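Local atomic coordinates of protein adenylyltransferase VopS (Vibrio parahaemolyticus, PDB entry 3LET), a protein that transfers AMP from ATP to a threonine of the host Rho GTPases RhoA, Rac and Cdc42, blocking effector binding and actin assembly. Residues A[92-97]-A[223-228]; A[174-179]-A[288-293]. All coordinates share one frame; numbering follows the deposited sequence.

How the contacts relate
The two contacts lie in different parts of an all-alpha chain. Their centres are 30 Å apart, and their nearest atoms about 16 Å. Along the chain they interlock: 92-97, then 174-179, then 223-228, then 288-293. The centre of contact 1 is about 9 Å from the centre of the chain. This contact joins the VopS N-terminal family region to a Fido-domain loop, away from the annotated sites. The centre of contact 2 is about 22 Å from the chain centre, close to the probable ATP site. There the side chain of W175 is about 4 Å from that of R286, and that of I176 about 8 Å from G282; R286 and G282 probably bind ATP.

Contact 1 (A[92-97]-A[223-228]); sequences KSLAVR and RDYRGP
R97 and Y225 carry most of this contact. They run alongside each other in opposite directions. R97 CB sits over the phenol end of the ring, 3.4 Å from Y225 CZ, while the guanidinium reaches the other end of the side chain. R97 CB makes a CH-pi contact, 3.8 Å from the Y225 ring centroid. The chain of R97 is bent at chi2 (-50°) and chi3 (-72°). These bends bring the guanidinium flat over the base of the ring instead of extending it past. The two planes stand 27° apart, so the stack is slightly splayed. R97 CZ lies 4.3 Å from the Y225 ring centroid and off-centre, a cation-pi contact shifted toward Y225 CB. Near the rim of the opposite face lies G227 N of the same loop, so each face has a neighbour.

The apolar part is packed at the edge of the ring. L94 CD1 lies near the ring plane, 3.6 Å from Y225 OH, and the two side chains cross at about a right angle. L94 CD1 also meets P228 CD at 4.2 Å. L94 and P228 are buried.

The other side is loose and polar. D224 is exposed and does not pair directly with R97. One water bridges them: it accepts from R97 NH2 (3.1 Å), in the plane of the guanidinium, and donates to D224 OD1 (3.0 Å). The opposite charges probably still attract through this bridge.

The contact joins helix 88-102 to the loop between helices 207-217 and 238-255. Helix 113-139 touches L94 and P228 through E127. Helix 238-255 supplies I239, which packs on both L94 and Y225.

Contact 2 (A[174-179]-A[288-293]); sequences AWIINA and LYAIAE
Y289, whose ring meets W175 across the contact, accepts a helical hydrogen bond at its backbone O from E293 N (2.9 Å). Its hydroxyl donates to the backbone O of N300, which ties down the far end of the ring. E293 adds to this hold: its CG lies over one face of the Y289 ring, and its OE1 bonds N300 ND2.

W175 presents the far side of its six-membered ring. CZ3 and CH2 of W175 both lie 3.6 Å from Y289 CD2. The ring planes are 59° apart and the centroids 5.4 Å, so the pair meets obliquely. With CG anti to the backbone N (chi1 174°), W175 carries its ring out toward helix 281-295, and the Y289 side chain crosses it at about a right angle.

Beside the rings, A290 CB points at I176 CD1, 3.7 Å away, and meets that methyl from its side. All four residues are buried, and no hydrogen bond crosses. F160 and F299 extend the aromatic cluster around W175.

Helix 168-179 thus packs on helix 281-295, whose first residues, N281 and G282, belong to the glycine-rich end of the Fic motif. Helix 281-295 is part of the helical core of the Fic fold; helix 168-179 lies against it, beside the probable ATP site.

Contact 1 (A[92-97]-A[223-228])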
ATOM      1  N   LYS A  92      -5.143  -0.114  10.415  1.00 12.37           N
ATOM      2  CA  LYS A  92      -6.544  -0.354  10.756  1.00 15.13           C
ATOM      3  C   LYS A  92      -7.310  -0.918   9.560  1.00 13.81           C
ATOM      4  O   LYS A  92      -8.150  -1.792   9.714  1.00 16.30           O
ATOM      5  CB  LYS A  92      -7.205   0.917  11.266  1.00 16.89           C
ATOM      6  CG  LYS A  92      -8.711   0.726  11.493  1.00 37.99           C
ATOM      7  CD  LYS A  92      -9.316   1.812  12.366  1.00 50.48           C
ATOM      8  CE  LYS A  92     -10.787   1.504  12.676  1.00 58.47           C
ATOM      9  NZ  LYS A  92     -11.371   2.396  13.727  1.00 64.04           N
ATOM     10  N   SER A  93      -7.066  -0.387   8.356  1.00 13.86           N
ATOM     11  CA  SER A  93      -7.810  -0.835   7.172  1.00 10.71           C
ATOM     12  C   SER A  93      -7.477  -2.296   6.934  1.00 17.69           C
ATOM     13  O   SER A  93      -8.351  -3.102   6.577  1.00 15.30           O
ATOM     14  CB  SER A  93      -7.403  -0.048   5.896  1.00 18.28           C
ATOM     15  OG  SER A  93      -7.492   1.339   6.102  1.00 46.38           O
ATOM     16  N   LEU A  94      -6.186  -2.611   7.063  1.00 13.30           N
ATOM     17  CA  LEU A  94      -5.701  -3.954   6.809  1.00 11.90           C
ATOM     18  C   LEU A  94      -6.283  -4.901   7.850  1.00 13.54           C
ATOM     19  O   LEU A  94      -6.698  -5.993   7.542  1.00 15.35           O
ATOM     20  CB  LEU A  94      -4.143  -4.003   6.887  1.00 11.44           C
ATOM     21  CG  LEU A  94      -3.550  -5.397   6.646  1.00 18.31           C
ATOM     22  CD1 LEU A  94      -4.058  -6.024   5.358  1.00 17.99           C
ATOM     23  CD2 LEU A  94      -2.013  -5.326   6.613  1.00 20.71           C
ATOM     24  N   ALA A  95      -6.254  -4.475   9.098  1.00 12.88           N
ATOM     25  CA  ALA A  95      -6.700  -5.323  10.203  1.00 12.78           C
ATOM     26  C   ALA A  95      -8.172  -5.726   9.971  1.00 16.10           C
ATOM     27  O   ALA A  95      -8.559  -6.883  10.152  1.00 17.25           O
ATOM     28  CB  ALA A  95      -6.539  -4.559  11.521  1.00 12.78           C
ATOM     29  N   VAL A  96      -8.993  -4.763   9.567  1.00 14.39           N
ATOM     30  CA  VAL A  96     -10.409  -5.047   9.289  1.00 19.15           C
ATOM     31  C   VAL A  96     -10.588  -6.096   8.213  1.00 17.75           C
ATOM     32  O   VAL A  96     -11.449  -6.985   8.341  1.00 16.88           O
ATOM     33  CB  VAL A  96     -11.156  -3.768   8.831  1.00 20.08           C
ATOM     34  CG1 VAL A  96     -12.574  -4.114   8.410  1.00 29.64           C
ATOM     35  CG2 VAL A  96     -11.155  -2.748   9.974  1.00 23.09           C
ATOM     36  N   ARG A  97      -9.789  -6.010   7.139  1.00 15.24           N
ATOM     37  CA  ARG A  97      -9.926  -6.980   6.032  1.00 18.20           C
ATOM     38  C   ARG A  97      -9.439  -8.379   6.415  1.00 17.03           C
ATOM     39  O   ARG A  97     -10.031  -9.383   5.997  1.00 17.85           O
ATOM     40  CB  ARG A  97      -9.144  -6.514   4.783  1.00 16.93           C
ATOM     41  CG  ARG A  97      -9.662  -5.237   4.172  1.00 28.27           C
ATOM     42  CD  ARG A  97     -11.163  -5.276   3.948  1.00 47.18           C
ATOM     43  NE  ARG A  97     -11.539  -6.164   2.851  1.00 49.82           N
ATOM     44  CZ  ARG A  97     -11.811  -5.767   1.609  1.00 60.73           C
ATOM     45  NH1 ARG A  97     -11.744  -4.482   1.279  1.00 54.28           N
ATOM     46  NH2 ARG A  97     -12.152  -6.664   0.692  1.00 60.23           N
ATOM     47  N   ARG A 223      -9.667  -1.603  -8.300  1.00102.36           N
ATOM     48  CA  ARG A 223      -9.105  -1.226  -7.001  1.00 98.23           C
ATOM     49  C   ARG A 223      -9.287  -2.303  -5.928  1.00 80.50           C
ATOM     50  O   ARG A 223      -9.198  -2.024  -4.732  1.00 84.24           O
ATOM     51  CB  ARG A 223      -9.752   0.075  -6.526  1.00108.80           C
ATOM     52  CG  ARG A 223     -11.262  -0.016  -6.407  1.00120.29           C
ATOM     53  CD  ARG A 223     -11.893   1.336  -6.130  1.00129.31           C
ATOM     54  NE  ARG A 223     -13.346   1.286  -6.280  1.00138.04           N
ATOM     55  CZ  ARG A 223     -14.150   2.338  -6.159  1.00142.75           C
ATOM     56  NH1 ARG A 223     -13.649   3.534  -5.882  1.00140.07           N
ATOM     57  NH2 ARG A 223     -15.460   2.192  -6.316  1.00146.52           N
ATOM     58  N   ASP A 224      -9.519  -3.534  -6.368  1.00 53.16           N
ATOM     59  CA  ASP A 224      -9.852  -4.642  -5.481  1.00 47.65           C
ATOM     60  C   ASP A 224      -8.767  -4.974  -4.438  1.00 32.48           C
ATOM     61  O   ASP A 224      -7.581  -4.939  -4.722  1.00 28.78           O
ATOM     62  CB  ASP A 224     -10.151  -5.888  -6.315  1.00 50.17           C
ATOM     63  CG  ASP A 224     -10.913  -6.939  -5.536  1.00 76.31           C
ATOM     64  OD1 ASP A 224     -11.366  -6.633  -4.408  1.00 87.03           O
ATOM     65  OD2 ASP A 224     -11.067  -8.068  -6.050  1.00 85.48           O
ATOM     66  N   TYR A 225      -9.201  -5.304  -3.231  1.00 30.54           N
ATOM     67  CA  TYR A 225      -8.294  -5.701  -2.147  1.00 30.50           C
ATOM     68  C   TYR A 225      -7.519  -6.970  -2.464  1.00 30.44           C
ATOM     69  O   TYR A 225      -8.088  -7.974  -2.894  1.00 29.41           O
ATOM     70  CB  TYR A 225      -9.110  -5.937  -0.881  1.00 27.07           C
ATOM     71  CG  TYR A 225      -8.353  -6.556   0.278  1.00 21.49           C
ATOM     72  CD1 TYR A 225      -7.441  -5.811   1.003  1.00 19.64           C
ATOM     73  CD2 TYR A 225      -8.580  -7.872   0.656  1.00 29.26           C
ATOM     74  CE1 TYR A 225      -6.774  -6.359   2.071  1.00 20.47           C
ATOM     75  CE2 TYR A 225      -7.916  -8.438   1.731  1.00 23.72           C
ATOM     76  CZ  TYR A 225      -7.012  -7.670   2.436  1.00 22.28           C
ATOM     77  OH  TYR A 225      -6.344  -8.178   3.518  1.00 19.57           O
ATOM     78  N   ARG A 226      -6.211  -6.923  -2.248  1.00 23.66           N
ATOM     79  CA  ARG A 226      -5.392  -8.129  -2.251  1.00 23.78           C
ATOM     80  C   ARG A 226      -4.802  -8.285  -0.854  1.00 20.22           C
ATOM     81  O   ARG A 226      -4.170  -7.363  -0.364  1.00 16.18           O
ATOM     82  CB  ARG A 226      -4.256  -8.020  -3.266  1.00 26.74           C
ATOM     83  CG  ARG A 226      -3.419  -9.294  -3.334  1.00 29.08           C
ATOM     84  CD  ARG A 226      -2.201  -9.152  -4.227  1.00 22.80           C
ATOM     85  NE  ARG A 226      -1.261  -8.145  -3.741  1.00 22.33           N
ATOM     86  CZ  ARG A 226      -1.134  -6.939  -4.278  1.00 27.48           C
ATOM     87  NH1 ARG A 226      -1.873  -6.605  -5.334  1.00 33.33           N
ATOM     88  NH2 ARG A 226      -0.258  -6.074  -3.794  1.00 25.55           N
ATOM     89  N   GLY A 227      -5.035  -9.411  -0.194  1.00 19.70           N
ATOM     90  CA  GLY A 227      -4.565  -9.595   1.177  1.00 22.48           C
ATOM     91  C   GLY A 227      -3.125 -10.101   1.247  1.00 15.51           C
ATOM     92  O   GLY A 227      -2.532 -10.390   0.226  1.00 22.16           O
ATOM     93  N   PRO A 228      -2.565 -10.209   2.462  1.00 16.93           N
ATOM     94  CA  PRO A 228      -1.221 -10.771   2.661  1.00 17.61           C
ATOM     95  C   PRO A 228      -1.062 -12.141   2.012  1.00 18.83           C
ATOM     96  O   PRO A 228      -2.011 -12.933   2.015  1.00 25.11           O
ATOM     97  CB  PRO A 228      -1.120 -10.918   4.181  1.00 17.24           C
ATOM     98  CG  PRO A 228      -2.056  -9.823   4.713  1.00 18.57           C
ATOM     99  CD  PRO A 228      -3.214  -9.845   3.746  1.00 19.50           C
TER
HETATM  100  O   HOH W   1     -12.671  -5.330  -2.061  1.00 46.49           O

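Contact 2 (A[174-179]-A[288-293])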
ATOM      1  N   ALA A 174       8.179   9.606 -25.027  1.00 15.21           N
ATOM      2  CA  ALA A 174       8.442   8.446 -25.876  1.00 14.10           C
ATOM      3  C   ALA A 174       8.893   7.220 -25.106  1.00 17.30           C
ATOM      4  O   ALA A 174       8.529   6.087 -25.449  1.00 17.12           O
ATOM      5  CB  ALA A 174       9.524   8.794 -26.939  1.00 19.00           C
ATOM      6  N   TRP A 175       9.708   7.453 -24.083  1.00 11.25           N
ATOM      7  CA  TRP A 175      10.255   6.377 -23.266  1.00 11.54           C
ATOM      8  C   TRP A 175       9.120   5.724 -22.500  1.00 12.64           C
ATOM      9  O   TRP A 175       8.997   4.504 -22.497  1.00 14.01           O
ATOM     10  CB  TRP A 175      11.292   6.924 -22.298  1.00  9.98           C
ATOM     11  CG  TRP A 175      11.789   5.891 -21.314  1.00 10.39           C
ATOM     12  CD1 TRP A 175      12.551   4.762 -21.577  1.00 15.52           C
ATOM     13  CD2 TRP A 175      11.600   5.931 -19.909  1.00 11.89           C
ATOM     14  NE1 TRP A 175      12.819   4.098 -20.394  1.00 16.77           N
ATOM     15  CE2 TRP A 175      12.254   4.800 -19.363  1.00 15.05           C
ATOM     16  CE3 TRP A 175      10.948   6.825 -19.047  1.00 14.86           C
ATOM     17  CZ2 TRP A 175      12.240   4.534 -17.999  1.00 15.74           C
ATOM     18  CZ3 TRP A 175      10.952   6.555 -17.693  1.00 13.49           C
ATOM     19  CH2 TRP A 175      11.582   5.420 -17.192  1.00 15.04           C
ATOM     20  N   ILE A 176       8.293   6.540 -21.864  1.00 15.55           N
ATOM     21  CA  ILE A 176       7.168   5.989 -21.092  1.00 13.75           C
ATOM     22  C   ILE A 176       6.213   5.227 -22.030  1.00 16.80           C
ATOM     23  O   ILE A 176       5.794   4.108 -21.746  1.00 13.17           O
ATOM     24  CB  ILE A 176       6.401   7.110 -20.348  1.00 11.14           C
ATOM     25  CG1 ILE A 176       7.331   7.863 -19.385  1.00 13.37           C
ATOM     26  CG2 ILE A 176       5.223   6.504 -19.544  1.00 15.86           C
ATOM     27  CD1 ILE A 176       6.738   9.180 -18.863  1.00 19.48           C
ATOM     28  N   ILE A 177       5.870   5.856 -23.151  1.00 11.63           N
ATOM     29  CA  ILE A 177       4.910   5.303 -24.094  1.00 12.04           C
ATOM     30  C   ILE A 177       5.404   3.962 -24.592  1.00 17.25           C
ATOM     31  O   ILE A 177       4.635   3.007 -24.671  1.00 15.91           O
ATOM     32  CB  ILE A 177       4.679   6.271 -25.287  1.00 16.67           C
ATOM     33  CG1 ILE A 177       3.815   7.450 -24.828  1.00 15.55           C
ATOM     34  CG2 ILE A 177       3.995   5.547 -26.482  1.00 15.94           C
ATOM     35  CD1 ILE A 177       3.831   8.694 -25.794  1.00 16.96           C
ATOM     36  N   ASN A 178       6.701   3.874 -24.892  1.00 15.71           N
ATOM     37  CA  ASN A 178       7.281   2.641 -25.410  1.00 15.52           C
ATOM     38  C   ASN A 178       7.312   1.521 -24.383  1.00 15.53           C
ATOM     39  O   ASN A 178       7.023   0.353 -24.696  1.00 19.86           O
ATOM     40  CB  ASN A 178       8.704   2.894 -25.887  1.00 21.54           C
ATOM     41  CG  ASN A 178       9.322   1.668 -26.514  1.00 34.09           C
ATOM     42  OD1 ASN A 178       8.962   1.276 -27.619  1.00 32.73           O
ATOM     43  ND2 ASN A 178      10.243   1.046 -25.800  1.00 25.14           N
ATOM     44  N   ALA A 179       7.621   1.883 -23.147  1.00 19.90           N
ATOM     45  CA  ALA A 179       7.684   0.906 -22.071  1.00 21.20           C
ATOM     46  C   ALA A 179       6.301   0.317 -21.743  1.00 18.10           C
ATOM     47  O   ALA A 179       6.204  -0.841 -21.309  1.00 23.04           O
ATOM     48  CB  ALA A 179       8.328   1.532 -20.828  1.00 19.51           C
ATOM     49  N   LEU A 288       6.709   8.927 -12.664  1.00  9.58           N
ATOM     50  CA  LEU A 288       7.370   9.731 -11.600  1.00 10.01           C
ATOM     51  C   LEU A 288       8.872   9.929 -11.856  1.00 12.16           C
ATOM     52  O   LEU A 288       9.426  10.981 -11.542  1.00 13.97           O
ATOM     53  CB  LEU A 288       7.181   9.136 -10.188  1.00 11.59           C
ATOM     54  CG  LEU A 288       5.713   9.108  -9.739  1.00 12.85           C
ATOM     55  CD1 LEU A 288       5.644   8.540  -8.322  1.00 11.83           C
ATOM     56  CD2 LEU A 288       5.074  10.473  -9.758  1.00 18.95           C
ATOM     57  N   TYR A 289       9.527   8.920 -12.416  1.00 13.23           N
ATOM     58  CA  TYR A 289      10.947   9.039 -12.748  1.00 15.31           C
ATOM     59  C   TYR A 289      11.111  10.186 -13.745  1.00 14.60           C
ATOM     60  O   TYR A 289      11.977  11.055 -13.555  1.00 16.78           O
ATOM     61  CB  TYR A 289      11.456   7.737 -13.382  1.00 11.83           C
ATOM     62  CG  TYR A 289      12.891   7.850 -13.901  1.00 12.35           C
ATOM     63  CD1 TYR A 289      13.975   7.777 -13.016  1.00 16.48           C
ATOM     64  CD2 TYR A 289      13.146   8.019 -15.265  1.00 13.46           C
ATOM     65  CE1 TYR A 289      15.293   7.862 -13.469  1.00 15.44           C
ATOM     66  CE2 TYR A 289      14.487   8.123 -15.744  1.00 13.02           C
ATOM     67  CZ  TYR A 289      15.535   8.039 -14.844  1.00 21.53           C
ATOM     68  OH  TYR A 289      16.834   8.157 -15.316  1.00 19.25           O
ATOM     69  N   ALA A 290      10.301  10.166 -14.812  1.00 12.74           N
ATOM     70  CA  ALA A 290      10.375  11.197 -15.859  1.00 15.27           C
ATOM     71  C   ALA A 290      10.069  12.579 -15.311  1.00 15.51           C
ATOM     72  O   ALA A 290      10.739  13.539 -15.652  1.00 13.62           O
ATOM     73  CB  ALA A 290       9.427  10.888 -17.017  1.00 18.14           C
ATOM     74  N   ILE A 291       9.039  12.712 -14.488  1.00 12.55           N
ATOM     75  CA  ILE A 291       8.727  14.026 -13.947  1.00 13.73           C
ATOM     76  C   ILE A 291       9.893  14.527 -13.106  1.00 16.15           C
ATOM     77  O   ILE A 291      10.285  15.690 -13.219  1.00 16.84           O
ATOM     78  CB  ILE A 291       7.468  13.993 -13.082  1.00 15.27           C
ATOM     79  CG1 ILE A 291       6.244  13.646 -13.945  1.00 12.22           C
ATOM     80  CG2 ILE A 291       7.263  15.331 -12.359  1.00 14.71           C
ATOM     81  CD1 ILE A 291       5.020  13.226 -13.067  1.00 15.63           C
ATOM     82  N   ALA A 292      10.438  13.663 -12.253  1.00 12.74           N
ATOM     83  CA  ALA A 292      11.580  14.070 -11.413  1.00 19.89           C
ATOM     84  C   ALA A 292      12.747  14.512 -12.301  1.00 21.89           C
ATOM     85  O   ALA A 292      13.404  15.524 -12.047  1.00 18.55           O
ATOM     86  CB  ALA A 292      12.025  12.926 -10.469  1.00 16.11           C
ATOM     87  N   GLU A 293      12.987  13.763 -13.364  1.00 15.09           N
ATOM     88  CA  GLU A 293      14.098  14.087 -14.264  1.00 23.48           C
ATOM     89  C   GLU A 293      13.883  15.447 -14.910  1.00 22.61           C
ATOM     90  O   GLU A 293      14.822  16.255 -15.034  1.00 20.53           O
ATOM     91  CB  GLU A 293      14.216  13.049 -15.369  1.00 24.48           C
ATOM     92  CG  GLU A 293      14.789  11.724 -14.922  1.00 24.60           C
ATOM     93  CD  GLU A 293      16.285  11.831 -14.682  1.00 39.25           C
ATOM     94  OE1 GLU A 293      17.053  11.846 -15.669  1.00 30.97           O
ATOM     95  OE2 GLU A 293      16.683  11.914 -13.509  1.00 29.78           O
TER